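Local coordinates for protein RTX-adhesin (Marinomonas primoryensis, PDB 5IRB) that belongs to a 1.5-MDa calcium-binding adhesin that attaches its Antarctic bacterium to diatoms and ice, this chain being a string of beta-sandwich domains, at residues T108-T113 against G190-G195; A112-N117 against K167-G172; N117-D122 against S204-D209; D148-T153 against Y159-L164; V291-D296 against T301-G306. One frame throughout, in Å; residues are numbered along the deposited sequence.

Overall arrangement
From the N terminus, residues 108-122 run from a linker through strand 112-116 into a calcium-binding loop, and this one run opens contacts 1, 2 and 3. Contact 4 closes first, as the short hairpin of strands 149-154 and 157-162, and lies within the loops of all three. Contact 2 then joins strands 112-116 and 168-174; contact 1, which shares A112 and T113 with it, closes later, at the turn after strand 183-191. Contact 3 crosses both, reaching forward to strand 197-208. Together they close the middle beta sandwich. Contact 5 follows in series as a hairpin of the next domain, tied to contact 3 by one shared calcium ion.

Contact 1 (T108-T113 against G190-G195); sequences TSSRAT and GQDSAG. With CA (calcium ion), chain I.
The type I beta turn D192-G195, which links strand 183-191 to strand 197-208, meets the linker entering strand 112-116 through one side-chain pair, D192 and S110. The S110 hydroxyl donates a hydrogen bond to the carboxylate, with OG 2.6 Å from D192 OD2, and uses the lone pair of OD2 that points away from OD1. Aspartate suits the first position of such a turn because its short side chain can fold back over the backbone that follows. Here chi1 of 72° sets CG between the backbone N and the carbonyl carbon. From there OD1 receives a weak hydrogen bond from A194 N at 2.9 Å and an ordinary one from N196 N, while OD2 remains directed at the linker. Serine, short and polar, reaches this carboxylate without having to fill a core. G195 N bonds to D192 O at 2.9 Å to close the turn, and the positive phi of G195 (95°) suits glycine. Just before the turn, Q191 O binds a calcium ion at 2.2 Å whose other five ligands are waters; of these, water 1 also accepts a bond from Q191 N at 2.7 Å. D192 packs on Y198 of strand 197-208 and on K107, S110 touches D143, and R111 N bonds to D143 OD2 beyond the end of strand 133-142, so the contact joins one end of the sandwich to the incoming linker.

Contact 2 (A112-N117 against K167-G172); sequences ATIRVN and KTWSVG
The indole of W169 has V116 CG2 at its edge, near the ring plane and 3.8 Å from CZ2, while I114 CD1 and the carbonyl of R115 approach it obliquely. I114 and W169 cross at about a right angle, and the isoleucine brings two carbons to the pyrrole nitrogen: CD1 lies 3.8 Å from W169 NE1, and CG1 is equally near. R115 adds backbone only, its O standing 3.6 Å from W169 CZ2. A chi1 of 55° swings the indole away from its own strand and lets the six-membered ring reach V116. I114 has CG1 opposite its backbone N (chi1 -177°), a well-extended pose that carries CD1 inward. Large apolar residues suit these places because the side chains must span a whole strand: the axes of strands 112-116 and 168-172 pass 9.2 Å apart, at 49° between their directions, and no backbone bond joins them. The intervening strand, 133-142, pairs with both, R115 bonding to R139 and W169 to G138. On its inner side this three-stranded sheet faces the five-stranded one. I114 and V116 both pack on V186 of strand 183-191 and T202 of strand 197-208, and W169 rests on V186 and on V150 of strand 149-154, in the core between the two sheets.

Contact 3 (N117-D122 against S204-D209); sequences NSITSD and STHTVD. With CA (calcium ion), chain F; CA (calcium ion), chain D; CA (calcium ion), chain G.
I119 sets its CG2 methyl over one face of the H206 imidazole. This is a CH-pi contact, 4.2 Å from CG2 to the ring centroid and 15° off the normal, displaced toward the rim. With chi1 of -53°, CG2 stands opposite the backbone N and CG1 opposite the carbonyl carbon; CG1 thereby comes within 3.6 Å of H206 ND1, and CD1 runs on to S204, 3.9 Å from OG. A branched aliphatic chain thus serves both neighbours, and NE2 at the ring's far end bonds to L178 O. These residues hold a calcium-binding loop against strand 197-208 of the five-stranded sheet. There T120 OG1 and D122 OD1 bind a calcium ion together with V124 O and E129, and S118 OG braces the backbone by donating to T120 O at 2.8 Å. Hydroxyl and carboxylate oxygens are hard ligands that calcium favours. Between loop and strand, water 6 lies 2.5 Å from N117 O and 2.7 Å from S204 OG, and is a long ligand of a second calcium ion bound by T205 O and D123. At the strand's end, D209 grips a third calcium ion with both oxygens, alongside S211 O and D296 of the following domain.

Contact 4 (D148-T153 against Y159-L164); sequences DTVSMT and YTTVVL
V150 and V163 meet methyl to methyl, the two side chains crossing at about a right angle with CG2 of V150 3.6 Å from CG2 of V163. On the face of V150 and M152, V150 also lies side by side with T161, its CB 3.9 Å from the threonine CG2. M152 then packs CG on Y159 CB at 3.8 Å. Beta-branched residues and a flexible thioether suit this inward face. T149, S151, T160 and V162 occupy the reverse face, where T149 CG2 touches T160 CG2 at 4.1 Å.

The pairs are set in place by backbone bonds. V150 and T161 form one hydrogen-bonded antiparallel pair, with V150 N to T161 O 2.9 Å. M152 and Y159 form another, in which Y159 N reaches M152 O at 2.7 Å with an angle of 171° at the hydrogen. Past the strand end, V163 N still bonds to D148 O at 2.8 Å. A bend at chi3 (84°) turns the methionine methyl inward, against the six-membered ring of W169. Further out, the Y159 hydroxyl is held by D177 OD2 and S174 N, and D148 OD2 accepts bonds from S145 N and Y198 OH. All this makes a classic antiparallel beta hairpin, strands 149-154 and 157-162, at the border of the five-stranded sheet of the sandwich.

Contact 5 (V291-D296 against T301-G306); sequences VVTSSD and TVDTTG. With CA (calcium ion), chain D.
T293 and D303 both turn their polar groups opposite the carbonyl carbon, with chi1 of -66° and -80°, and the two side chains lie alongside one another pointing the same way. T293 OG1 thereby donates to D303 OD1 at 2.8 Å, meeting the carboxylate on its syn side, 29° out of its plane. In backbone terms T293 and D303 are a non-hydrogen-bonded antiparallel pair, so this side-chain bond adds a link where the backbones make none. V291 lies beside it, CG1 3.7 Å from D303 CG, so the valine flanks the carboxylate's carbon while D303 OD1 accepts the threonine hydrogen bond. Threonine favours an extended chain, and aspartate, though a poor strand former, is polar enough for this exposed face and gains a donor in T293.

The strands, 287-295 and 301-312, form an antiparallel hairpin at the end of a beta sandwich facing the preceding domain. V292 N bonds to T304 O at 2.8 Å and S294 N to V302 O at 2.8 Å, while the return bond from V302 N to S294 O is longer, 3.0 Å, and comes from above the carbonyl plane.

On the other face, V292 packs on V217 of strand 216-219, and water 12 fills in among the polar groups. It donates to V292 O at 2.8 Å and to S294 OG at 2.8 Å, and is also hydrogen-bonded to T304 OG1. Those hydroxyls have further partners, S294 OG in D252 OD2 and T304 OG1 in G215 N. Where the hairpin turns, D296 OD2 binds a calcium ion at 2.2 Å, shared with D209 and S211 O, while OD1 accepts a bond from N300 N.

Contact 1 (T108-T113 against G190-G195)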
# COMPACT_ATOMS: atom_id res chain seq x y z
N THR A 108 -22.34 -7.18 9.00
CA THR A 108 -21.66 -6.69 10.18
C THR A 108 -20.18 -6.40 9.96
O THR A 108 -19.53 -5.85 10.85
CB THR A 108 -21.78 -7.71 11.30
OG1 THR A 108 -21.29 -8.97 10.81
CG2 THR A 108 -23.24 -7.87 11.75
N SER A 109 -19.64 -6.77 8.80
CA SER A 109 -18.32 -6.29 8.41
C SER A 109 -18.13 -6.28 6.90
O SER A 109 -18.98 -6.75 6.14
CB SER A 109 -17.22 -7.14 9.06
OG SER A 109 -17.33 -8.49 8.66
N SER A 110 -17.00 -5.72 6.47
CA SER A 110 -16.65 -5.62 5.06
C SER A 110 -15.15 -5.83 4.96
O SER A 110 -14.45 -5.77 5.97
CB SER A 110 -17.07 -4.29 4.45
OG SER A 110 -18.46 -4.28 4.16
N ARG A 111 -14.66 -6.12 3.77
CA ARG A 111 -13.24 -6.41 3.61
C ARG A 111 -12.61 -5.39 2.70
O ARG A 111 -13.16 -5.05 1.65
CB ARG A 111 -13.01 -7.81 3.04
CG ARG A 111 -13.54 -8.93 3.93
CD ARG A 111 -13.74 -10.21 3.12
NE ARG A 111 -12.43 -10.75 2.81
CZ ARG A 111 -12.09 -11.39 1.69
NH1 ARG A 111 -12.99 -11.61 0.73
NH2 ARG A 111 -10.84 -11.82 1.55
N ALA A 112 -11.44 -4.91 3.11
CA ALA A 112 -10.70 -3.92 2.34
C ALA A 112 -9.28 -4.42 2.14
O ALA A 112 -8.66 -4.94 3.08
CB ALA A 112 -10.69 -2.59 3.04
N THR A 113 -8.77 -4.28 0.93
CA THR A 113 -7.39 -4.66 0.67
C THR A 113 -6.59 -3.42 0.23
O THR A 113 -7.16 -2.43 -0.21
CB THR A 113 -7.27 -5.75 -0.41
OG1 THR A 113 -7.81 -5.27 -1.65
CG2 THR A 113 -7.98 -7.05 0.02
N GLY A 190 -11.96 3.15 6.17
CA GLY A 190 -13.19 3.76 5.70
C GLY A 190 -14.40 3.12 6.33
O GLY A 190 -14.29 2.43 7.34
N GLN A 191 -15.55 3.28 5.69
CA GLN A 191 -16.80 2.76 6.25
C GLN A 191 -17.68 2.16 5.16
O GLN A 191 -17.84 2.77 4.11
CB GLN A 191 -17.52 3.91 6.93
CG GLN A 191 -18.26 3.59 8.18
CD GLN A 191 -18.83 4.84 8.80
OE1 GLN A 191 -19.99 5.20 8.57
NE2 GLN A 191 -18.00 5.54 9.58
N ASP A 192 -18.28 1.00 5.40
CA ASP A 192 -19.08 0.41 4.35
C ASP A 192 -20.49 1.02 4.32
O ASP A 192 -20.80 1.87 5.15
CB ASP A 192 -19.09 -1.13 4.48
CG ASP A 192 -19.91 -1.66 5.67
OD1 ASP A 192 -20.70 -0.92 6.32
OD2 ASP A 192 -19.71 -2.87 5.96
N SER A 193 -21.33 0.61 3.38
CA SER A 193 -22.66 1.24 3.24
C SER A 193 -23.58 0.99 4.43
O SER A 193 -24.58 1.70 4.60
CB SER A 193 -23.37 0.76 1.98
OG SER A 193 -23.62 -0.64 2.05
N ALA A 194 -23.28 -0.02 5.23
CA ALA A 194 -24.06 -0.28 6.44
C ALA A 194 -23.49 0.44 7.65
O ALA A 194 -24.01 0.32 8.74
CB ALA A 194 -24.15 -1.77 6.72
N GLY A 195 -22.40 1.18 7.46
CA GLY A 195 -21.81 1.92 8.56
C GLY A 195 -20.68 1.21 9.30
O GLY A 195 -20.14 1.73 10.29
CA CA I . -17.88 4.35 2.56
O HOH W 1 -15.66 4.72 3.46
O HOH W 2 -19.95 3.18 1.44
O HOH W 3 -18.47 6.21 4.08
O HOH W 4 -17.37 5.34 0.69
O HOH W 5 -16.90 2.52 1.35

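Contact 2 (A112-N117 against K167-G172)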
# COMPACT_ATOMS: atom_id res chain seq x y z
N ALA A 112 -11.44 -4.91 3.11
CA ALA A 112 -10.70 -3.92 2.34
C ALA A 112 -9.28 -4.42 2.14
O ALA A 112 -8.66 -4.94 3.08
CB ALA A 112 -10.69 -2.59 3.04
N THR A 113 -8.77 -4.28 0.93
CA THR A 113 -7.39 -4.66 0.67
C THR A 113 -6.59 -3.42 0.23
O THR A 113 -7.16 -2.43 -0.21
CB THR A 113 -7.27 -5.75 -0.41
OG1 THR A 113 -7.81 -5.27 -1.65
CG2 THR A 113 -7.98 -7.05 0.02
N ILE A 114 -5.26 -3.54 0.27
CA ILE A 114 -4.38 -2.46 -0.22
C ILE A 114 -3.08 -3.12 -0.70
O ILE A 114 -2.61 -4.09 -0.11
CB ILE A 114 -4.12 -1.39 0.87
CG1 ILE A 114 -3.25 -0.24 0.33
CG2 ILE A 114 -3.54 -2.02 2.12
CD1 ILE A 114 -3.27 1.01 1.20
N ARG A 115 -2.57 -2.64 -1.83
CA ARG A 115 -1.22 -3.01 -2.25
C ARG A 115 -0.38 -1.74 -2.47
O ARG A 115 -0.92 -0.66 -2.78
CB ARG A 115 -1.25 -3.89 -3.51
CG ARG A 115 -1.74 -3.16 -4.75
CD ARG A 115 -1.98 -4.08 -5.94
NE ARG A 115 -1.91 -3.36 -7.21
CZ ARG A 115 -2.91 -3.27 -8.10
NH1 ARG A 115 -2.72 -2.59 -9.23
NH2 ARG A 115 -4.08 -3.86 -7.87
N VAL A 116 0.93 -1.89 -2.32
CA VAL A 116 1.89 -0.82 -2.55
C VAL A 116 2.88 -1.24 -3.64
O VAL A 116 3.46 -2.33 -3.58
CB VAL A 116 2.66 -0.46 -1.27
CG1 VAL A 116 3.66 0.68 -1.53
CG2 VAL A 116 1.68 -0.06 -0.17
N ASN A 117 3.01 -0.38 -4.65
CA ASN A 117 3.92 -0.58 -5.76
C ASN A 117 5.39 -0.50 -5.32
O ASN A 117 5.69 -0.13 -4.19
CB ASN A 117 3.66 0.48 -6.85
CG ASN A 117 2.25 0.42 -7.41
OD1 ASN A 117 1.73 -0.65 -7.71
ND2 ASN A 117 1.62 1.58 -7.56
N LYS A 167 -9.54 4.11 -7.66
CA LYS A 167 -9.04 3.28 -6.55
C LYS A 167 -7.51 3.19 -6.45
O LYS A 167 -6.99 2.48 -5.59
CB LYS A 167 -9.64 1.87 -6.57
CG LYS A 167 -11.19 1.82 -6.41
CD LYS A 167 -11.55 0.50 -5.72
CE LYS A 167 -13.02 0.39 -5.42
NZ LYS A 167 -13.30 -0.95 -4.83
N THR A 168 -6.80 3.93 -7.29
CA THR A 168 -5.38 4.12 -7.03
C THR A 168 -5.17 5.25 -6.04
O THR A 168 -6.13 5.94 -5.64
CB THR A 168 -4.59 4.43 -8.32
OG1 THR A 168 -5.01 5.69 -8.84
CG2 THR A 168 -4.82 3.33 -9.36
N TRP A 169 -3.93 5.37 -5.56
CA TRP A 169 -3.56 6.42 -4.63
C TRP A 169 -2.07 6.67 -4.80
O TRP A 169 -1.35 5.76 -5.18
CB TRP A 169 -3.89 6.05 -3.18
CG TRP A 169 -3.29 4.78 -2.71
CD1 TRP A 169 -3.88 3.53 -2.70
CD2 TRP A 169 -1.98 4.59 -2.20
NE1 TRP A 169 -3.01 2.59 -2.20
CE2 TRP A 169 -1.81 3.22 -1.89
CE3 TRP A 169 -0.89 5.46 -1.97
CZ2 TRP A 169 -0.63 2.68 -1.38
CZ3 TRP A 169 0.30 4.93 -1.46
CH2 TRP A 169 0.42 3.57 -1.16
N SER A 170 -1.61 7.87 -4.51
CA SER A 170 -0.17 8.09 -4.44
C SER A 170 0.12 9.26 -3.55
O SER A 170 -0.73 10.13 -3.37
CB SER A 170 0.43 8.33 -5.83
OG SER A 170 -0.07 9.54 -6.37
N VAL A 171 1.32 9.28 -2.99
CA VAL A 171 1.72 10.38 -2.13
C VAL A 171 3.25 10.55 -2.20
O VAL A 171 4.00 9.57 -2.27
CB VAL A 171 1.23 10.16 -0.68
CG1 VAL A 171 1.87 8.94 -0.07
CG2 VAL A 171 1.48 11.38 0.17
N GLY A 172 3.68 11.80 -2.22
CA GLY A 172 5.10 12.13 -2.25
C GLY A 172 5.72 11.95 -0.88
O GLY A 172 5.23 12.46 0.11

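Contact 3 (N117-D122 against S204-D209)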
# COMPACT_ATOMS: atom_id res chain seq x y z
N ASN A 117 3.01 -0.38 -4.65
CA ASN A 117 3.92 -0.58 -5.76
C ASN A 117 5.39 -0.50 -5.32
O ASN A 117 5.69 -0.13 -4.19
CB ASN A 117 3.66 0.48 -6.85
CG ASN A 117 2.25 0.42 -7.41
OD1 ASN A 117 1.73 -0.65 -7.71
ND2 ASN A 117 1.62 1.58 -7.56
N SER A 118 6.30 -0.79 -6.23
CA SER A 118 7.72 -0.67 -5.89
C SER A 118 8.10 0.78 -5.54
O SER A 118 7.51 1.75 -6.03
CB SER A 118 8.57 -1.24 -7.03
OG SER A 118 8.52 -0.38 -8.16
N ILE A 119 9.04 0.90 -4.59
CA ILE A 119 9.67 2.16 -4.18
C ILE A 119 10.73 2.59 -5.20
O ILE A 119 11.83 2.09 -5.19
CB ILE A 119 10.29 2.04 -2.76
CG1 ILE A 119 9.26 1.52 -1.75
CG2 ILE A 119 10.87 3.39 -2.30
CD1 ILE A 119 7.93 2.32 -1.67
N THR A 120 10.33 3.46 -6.13
CA THR A 120 11.07 3.78 -7.35
C THR A 120 11.09 2.55 -8.25
O THR A 120 10.62 1.48 -7.87
CB THR A 120 12.54 4.28 -7.12
OG1 THR A 120 13.38 3.15 -6.90
CG2 THR A 120 12.64 5.25 -5.94
N SER A 121 11.65 2.71 -9.44
CA SER A 121 11.58 1.72 -10.49
C SER A 121 12.07 0.32 -10.14
O SER A 121 11.51 -0.67 -10.60
CB SER A 121 12.42 2.20 -11.69
OG SER A 121 11.62 2.31 -12.84
N ASP A 122 13.12 0.23 -9.32
CA ASP A 122 13.76 -1.06 -9.04
C ASP A 122 13.57 -1.48 -7.60
O ASP A 122 14.20 -2.44 -7.18
CB ASP A 122 15.27 -1.01 -9.32
CG ASP A 122 15.99 0.08 -8.52
OD1 ASP A 122 15.32 0.82 -7.78
OD2 ASP A 122 17.22 0.18 -8.63
N SER A 204 4.99 -2.68 3.04
CA SER A 204 5.88 -2.35 1.94
C SER A 204 7.33 -2.46 2.41
O SER A 204 7.71 -1.91 3.45
CB SER A 204 5.59 -0.94 1.42
OG SER A 204 6.41 -0.62 0.30
N THR A 205 8.13 -3.17 1.64
CA THR A 205 9.54 -3.24 1.95
C THR A 205 10.32 -2.83 0.71
O THR A 205 9.88 -3.04 -0.42
CB THR A 205 9.96 -4.64 2.37
OG1 THR A 205 9.85 -5.53 1.25
CG2 THR A 205 9.10 -5.14 3.54
N HIS A 206 11.50 -2.27 0.95
CA HIS A 206 12.42 -1.93 -0.12
C HIS A 206 13.84 -2.03 0.41
O HIS A 206 14.04 -2.28 1.60
CB HIS A 206 12.12 -0.53 -0.68
CG HIS A 206 12.36 0.59 0.32
ND1 HIS A 206 11.33 1.04 1.16
CD2 HIS A 206 13.42 1.30 0.59
CE1 HIS A 206 11.82 2.00 1.91
NE2 HIS A 206 13.10 2.21 1.60
N THR A 207 14.84 -1.87 -0.45
CA THR A 207 16.22 -1.86 0.05
C THR A 207 16.84 -0.50 -0.20
O THR A 207 16.38 0.26 -1.06
CB THR A 207 17.07 -2.98 -0.59
OG1 THR A 207 17.19 -2.79 -2.00
CG2 THR A 207 16.41 -4.33 -0.30
N VAL A 208 17.87 -0.18 0.58
CA VAL A 208 18.53 1.10 0.46
C VAL A 208 19.99 0.85 0.08
O VAL A 208 20.70 0.10 0.75
CB VAL A 208 18.41 1.91 1.77
CG1 VAL A 208 19.19 3.21 1.66
CG2 VAL A 208 16.91 2.19 2.09
N ASP A 209 20.42 1.47 -1.02
CA ASP A 209 21.79 1.35 -1.53
C ASP A 209 22.24 2.71 -2.01
O ASP A 209 21.90 3.13 -3.12
CB ASP A 209 21.88 0.34 -2.68
CG ASP A 209 23.33 0.05 -3.09
OD1 ASP A 209 24.22 0.86 -2.74
OD2 ASP A 209 23.57 -0.97 -3.79
CA CA F . 15.76 3.16 -7.39
CA CA D . 26.00 -0.24 -3.93
CA CA G . 8.80 -3.26 -2.57
O HOH W 6 6.78 -1.28 -2.28
O HOH W 7 18.13 2.48 -7.97
O HOH W 8 26.52 -0.90 -1.98
O HOH W 9 28.31 -0.86 -4.72
O HOH W 10 25.67 -2.39 -4.80
O HOH W 11 15.25 3.52 -9.27

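Contact 4 (D148-T153 against Y159-L164)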
# COMPACT_ATOMS: atom_id res chain seq x y z
N ASP A 148 -11.49 7.08 0.45
CA ASP A 148 -10.95 6.53 1.70
C ASP A 148 -9.58 7.11 2.03
O ASP A 148 -8.84 7.53 1.13
CB ASP A 148 -10.85 5.00 1.63
CG ASP A 148 -12.21 4.30 1.74
OD1 ASP A 148 -13.19 4.97 2.12
OD2 ASP A 148 -12.28 3.07 1.46
N THR A 149 -9.24 7.09 3.32
CA THR A 149 -7.95 7.57 3.78
C THR A 149 -6.87 6.50 3.67
O THR A 149 -7.08 5.35 4.07
CB THR A 149 -8.04 8.07 5.23
OG1 THR A 149 -8.98 9.14 5.29
CG2 THR A 149 -6.71 8.61 5.71
N VAL A 150 -5.74 6.88 3.08
CA VAL A 150 -4.55 6.03 3.02
C VAL A 150 -3.46 6.65 3.87
O VAL A 150 -3.16 7.83 3.73
CB VAL A 150 -4.07 5.85 1.57
CG1 VAL A 150 -2.69 5.14 1.52
CG2 VAL A 150 -5.11 5.07 0.78
N SER A 151 -2.91 5.88 4.81
CA SER A 151 -1.88 6.42 5.67
C SER A 151 -0.69 5.47 5.86
O SER A 151 -0.78 4.26 5.65
CB SER A 151 -2.46 6.82 7.02
OG SER A 151 -2.99 5.70 7.69
N MET A 152 0.44 6.05 6.24
CA MET A 152 1.68 5.31 6.44
C MET A 152 2.58 6.17 7.29
O MET A 152 2.53 7.39 7.18
CB MET A 152 2.33 4.97 5.11
CG MET A 152 2.70 6.20 4.31
SD MET A 152 2.87 5.80 2.57
CE MET A 152 1.14 5.92 2.10
N THR A 153 3.37 5.55 8.15
CA THR A 153 4.33 6.28 8.95
C THR A 153 5.74 5.79 8.61
O THR A 153 6.09 4.62 8.82
CB THR A 153 4.07 6.12 10.45
OG1 THR A 153 2.74 6.52 10.73
CG2 THR A 153 5.02 6.99 11.24
N TYR A 159 2.50 10.05 6.66
CA TYR A 159 2.07 10.54 5.36
C TYR A 159 0.64 10.09 5.11
O TYR A 159 0.31 8.93 5.34
CB TYR A 159 2.98 10.03 4.24
CG TYR A 159 4.41 10.54 4.29
CD1 TYR A 159 5.39 9.91 5.07
CD2 TYR A 159 4.80 11.65 3.53
CE1 TYR A 159 6.72 10.37 5.08
CE2 TYR A 159 6.11 12.12 3.55
CZ TYR A 159 7.06 11.47 4.32
OH TYR A 159 8.33 11.97 4.31
N THR A 160 -0.20 11.00 4.61
CA THR A 160 -1.60 10.70 4.34
C THR A 160 -1.98 11.06 2.92
O THR A 160 -1.53 12.08 2.40
CB THR A 160 -2.49 11.52 5.32
OG1 THR A 160 -2.33 10.99 6.64
CG2 THR A 160 -3.95 11.51 4.93
N THR A 161 -2.88 10.29 2.33
CA THR A 161 -3.53 10.70 1.09
C THR A 161 -4.93 10.07 0.99
O THR A 161 -5.45 9.52 1.98
CB THR A 161 -2.65 10.35 -0.15
OG1 THR A 161 -3.20 10.94 -1.33
CG2 THR A 161 -2.54 8.87 -0.37
N VAL A 162 -5.56 10.20 -0.17
CA VAL A 162 -6.92 9.71 -0.34
C VAL A 162 -7.04 8.85 -1.59
O VAL A 162 -6.36 9.08 -2.59
CB VAL A 162 -7.91 10.90 -0.41
CG1 VAL A 162 -9.30 10.44 -0.80
CG2 VAL A 162 -7.98 11.60 0.95
N VAL A 163 -7.89 7.83 -1.53
CA VAL A 163 -8.12 6.98 -2.67
C VAL A 163 -8.82 7.76 -3.79
O VAL A 163 -9.88 8.36 -3.58
CB VAL A 163 -8.93 5.75 -2.24
CG1 VAL A 163 -9.27 4.87 -3.44
CG2 VAL A 163 -8.21 4.99 -1.10
N LEU A 164 -8.24 7.73 -4.99
CA LEU A 164 -8.83 8.40 -6.16
C LEU A 164 -9.99 7.62 -6.73
O LEU A 164 -10.24 6.48 -6.32
CB LEU A 164 -7.77 8.59 -7.25
CG LEU A 164 -6.43 9.22 -6.90
CD1 LEU A 164 -5.63 9.38 -8.16
CD2 LEU A 164 -6.67 10.59 -6.29

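Contact 5 (V291-D296 against T301-G306)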
# COMPACT_ATOMS: atom_id res chain seq x y z
N VAL A 291 41.55 7.92 -14.16
CA VAL A 291 40.31 7.86 -13.38
C VAL A 291 39.27 6.96 -14.04
O VAL A 291 38.93 7.17 -15.20
CB VAL A 291 39.71 9.25 -13.15
CG1 VAL A 291 38.42 9.16 -12.29
CG2 VAL A 291 40.72 10.14 -12.47
N VAL A 292 38.82 5.94 -13.32
CA VAL A 292 37.78 5.04 -13.85
C VAL A 292 36.43 5.37 -13.20
O VAL A 292 36.33 5.53 -11.99
CB VAL A 292 38.15 3.58 -13.63
CG1 VAL A 292 36.97 2.65 -14.01
CG2 VAL A 292 39.41 3.24 -14.46
N THR A 293 35.42 5.56 -14.05
CA THR A 293 34.07 5.88 -13.60
C THR A 293 33.22 4.60 -13.65
O THR A 293 33.06 3.99 -14.70
CB THR A 293 33.41 6.97 -14.45
OG1 THR A 293 34.13 8.20 -14.25
CG2 THR A 293 31.93 7.17 -14.02
N SER A 294 32.71 4.19 -12.48
CA SER A 294 31.87 3.00 -12.42
C SER A 294 30.49 3.27 -11.82
O SER A 294 30.19 4.34 -11.32
CB SER A 294 32.58 1.91 -11.62
OG SER A 294 33.89 1.63 -12.14
N SER A 295 29.64 2.26 -11.89
CA SER A 295 28.32 2.35 -11.28
C SER A 295 27.86 0.96 -10.85
O SER A 295 28.32 -0.05 -11.39
CB SER A 295 27.36 3.01 -12.27
OG SER A 295 27.20 2.16 -13.39
N ASP A 296 27.02 0.91 -9.81
CA ASP A 296 26.38 -0.34 -9.40
C ASP A 296 24.97 -0.46 -10.02
O ASP A 296 24.52 0.43 -10.74
CB ASP A 296 26.37 -0.46 -7.86
CG ASP A 296 25.47 0.58 -7.15
OD1 ASP A 296 24.72 1.31 -7.83
OD2 ASP A 296 25.52 0.64 -5.89
N THR A 301 27.15 6.09 -8.68
CA THR A 301 28.41 6.15 -9.42
C THR A 301 29.58 6.36 -8.48
O THR A 301 29.40 6.85 -7.36
CB THR A 301 28.41 7.28 -10.45
OG1 THR A 301 28.16 8.52 -9.77
CG2 THR A 301 27.28 7.04 -11.46
N VAL A 302 30.77 6.00 -8.94
CA VAL A 302 31.98 6.11 -8.15
C VAL A 302 33.21 6.17 -9.08
O VAL A 302 33.25 5.51 -10.12
CB VAL A 302 32.13 4.94 -7.15
CG1 VAL A 302 32.31 3.60 -7.87
CG2 VAL A 302 33.28 5.21 -6.14
N ASP A 303 34.15 7.04 -8.72
CA ASP A 303 35.45 7.17 -9.39
C ASP A 303 36.56 6.42 -8.65
O ASP A 303 36.67 6.54 -7.43
CB ASP A 303 35.83 8.66 -9.52
CG ASP A 303 35.13 9.35 -10.69
OD1 ASP A 303 34.47 8.64 -11.49
OD2 ASP A 303 35.20 10.60 -10.80
N THR A 304 37.37 5.66 -9.40
CA THR A 304 38.52 4.98 -8.85
C THR A 304 39.77 5.59 -9.52
O THR A 304 39.83 5.73 -10.75
CB THR A 304 38.50 3.46 -9.11
OG1 THR A 304 37.30 2.89 -8.59
CG2 THR A 304 39.70 2.77 -8.47
N THR A 305 40.76 5.96 -8.71
CA THR A 305 41.90 6.70 -9.23
C THR A 305 43.21 5.92 -9.05
O THR A 305 43.49 5.38 -7.97
CB THR A 305 41.98 8.09 -8.56
OG1 THR A 305 40.82 8.85 -8.93
CG2 THR A 305 43.22 8.85 -9.01
N GLY A 306 44.00 5.87 -10.12
CA GLY A 306 45.38 5.42 -10.07
C GLY A 306 46.30 6.53 -10.56
O GLY A 306 45.97 7.28 -11.48
CA CA D . 26.00 -0.24 -3.93
O HOH W 12 35.42 3.33 -10.44
O HOH W 8 26.52 -0.90 -1.98
O HOH W 9 28.31 -0.86 -4.72
O HOH W 10 25.67 -2.39 -4.80